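Local coordinates for protein probable transcriptional regulator (PDB 3ON2) that is of unknown function but probably acts as a TetR-family transcriptional regulator that binds DNA through a helix-turn-helix motif, at residues T140-Q143 against D147-P150. Residues are numbered along the deposited sequence; the frame is centred on the assembly and turned at random.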
loop_
_atom_site.group_PDB
_atom_site.type_symbol
_atom_site.label_atom_id
_atom_site.label_comp_id
_atom_site.label_asym_id
_atom_site.label_seq_id
_atom_site.Cartn_x
_atom_site.Cartn_y
_atom_site.Cartn_z
ATOM N N THR A 140 -17.943 -2.936 7.783
ATOM C CA THR A 140 -19.157 -3.784 7.846
ATOM C C THR A 140 -19.298 -4.414 9.227
ATOM O O THR A 140 -20.381 -4.373 9.812
ATOM C CB THR A 140 -19.183 -4.871 6.728
ATOM O OG1 THR A 140 -19.022 -4.234 5.463
ATOM C CG2 THR A 140 -20.528 -5.635 6.674
ATOM N N GLU A 141 -18.204 -4.958 9.756
ATOM C CA GLU A 141 -18.179 -5.535 11.113
ATOM C C GLU A 141 -18.517 -4.487 12.159
ATOM O O GLU A 141 -19.186 -4.788 13.148
ATOM C CB GLU A 141 -16.825 -6.193 11.439
ATOM C CG GLU A 141 -16.486 -7.425 10.566
ATOM C CD GLU A 141 -15.092 -8.042 10.843
ATOM O OE1 GLU A 141 -14.350 -7.517 11.705
ATOM O OE2 GLU A 141 -14.735 -9.064 10.187
ATOM N N ALA A 142 -18.067 -3.255 11.942
ATOM C CA ALA A 142 -18.375 -2.152 12.866
ATOM C C ALA A 142 -19.856 -1.817 12.848
ATOM O O ALA A 142 -20.445 -1.458 13.877
ATOM C CB ALA A 142 -17.546 -0.897 12.531
ATOM N N GLN A 143 -20.463 -1.926 11.672
ATOM C CA GLN A 143 -21.897 -1.685 11.557
ATOM C C GLN A 143 -22.699 -2.825 12.175
ATOM O O GLN A 143 -23.777 -2.589 12.695
ATOM C CB GLN A 143 -22.291 -1.521 10.109
ATOM C CG GLN A 143 -21.841 -0.215 9.525
ATOM C CD GLN A 143 -22.091 -0.156 8.064
ATOM O OE1 GLN A 143 -21.765 -1.091 7.343
ATOM N NE2 GLN A 143 -22.636 0.958 7.600
ATOM N N ASP A 147 -21.560 -0.148 16.332
ATOM C CA ASP A 147 -20.698 0.967 16.784
ATOM C C ASP A 147 -20.891 2.212 15.919
ATOM O O ASP A 147 -20.792 3.348 16.398
ATOM C CB ASP A 147 -19.212 0.562 16.807
ATOM C CG ASP A 147 -18.808 -0.169 18.097
ATOM O OD1 ASP A 147 -19.666 -0.353 18.989
ATOM O OD2 ASP A 147 -17.620 -0.561 18.229
ATOM N N ILE A 148 -21.166 1.990 14.640
ATOM C CA ILE A 148 -21.409 3.086 13.725
ATOM C C ILE A 148 -22.781 2.964 13.071
ATOM O O ILE A 148 -23.385 1.891 13.079
ATOM C CB ILE A 148 -20.275 3.237 12.650
ATOM C CG1 ILE A 148 -20.127 1.973 11.787
ATOM C CG2 ILE A 148 -18.952 3.631 13.311
ATOM C CD1 ILE A 148 -19.226 2.162 10.535
ATOM N N GLY A 149 -23.249 4.060 12.488
ATOM C CA GLY A 149 -24.559 4.114 11.837
ATOM C C GLY A 149 -24.625 3.458 10.472
ATOM O O GLY A 149 -23.602 3.046 9.921
ATOM N N PRO A 150 -25.839 3.360 9.910
ATOM C CA PRO A 150 -26.111 2.638 8.654
ATOM C C PRO A 150 -25.505 3.333 7.450
ATOM O O PRO A 150 -25.141 4.512 7.527
ATOM C CB PRO A 150 -27.645 2.699 8.540
ATOM C CG PRO A 150 -28.128 3.084 9.928
ATOM C CD PRO A 150 -27.059 3.984 10.458
#
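Gln143, in the last turn of helix 122-144, lies across Ile148 of the loop that follows, its CG meeting Ile148 CG1 at 3.6 Å and CD1 at 3.7 Å. The glutamine chain leaves with CG anti to the carbonyl carbon (chi1 -73°) and runs on extended, which carries the amide past the isoleucine to the backbone beyond. There NE2 donates to Gly149 O at 3.3 Å, a long but straight bond that arrives in the carbonyl plane on a lone pair and lies close to the plane of the glutamine amide. NE2 also bonds Gly151 O, its stronger partner, tying together two carbonyls of the loop. Shortening Gln143 to an alanine is likely to leave both carbonyls without this donor and uncover one flank of Ile148. The isoleucine sets CG1 between its backbone N and carbonyl carbon (chi1 60°), bringing CG1 to 3.9 Å from Ala142 CB. Alongside, the chain turns sharply off the helix: Asp147 N donates to Ala142 O at 3.0 Å, nearly in line with C=O but bent at the N-H (146°), a 6-to-1 bond that ties the loop back to the last helical turn, consistent with a Schellman-type cap. Within the C-terminal domain, Phe90 of helix 86-103 packs on Ala142 and Ile148, Trp193 and Leu196 of helix 181-196 on Ile148, and Gln143 rests on Ala153 and Ile156 of helix 153-172.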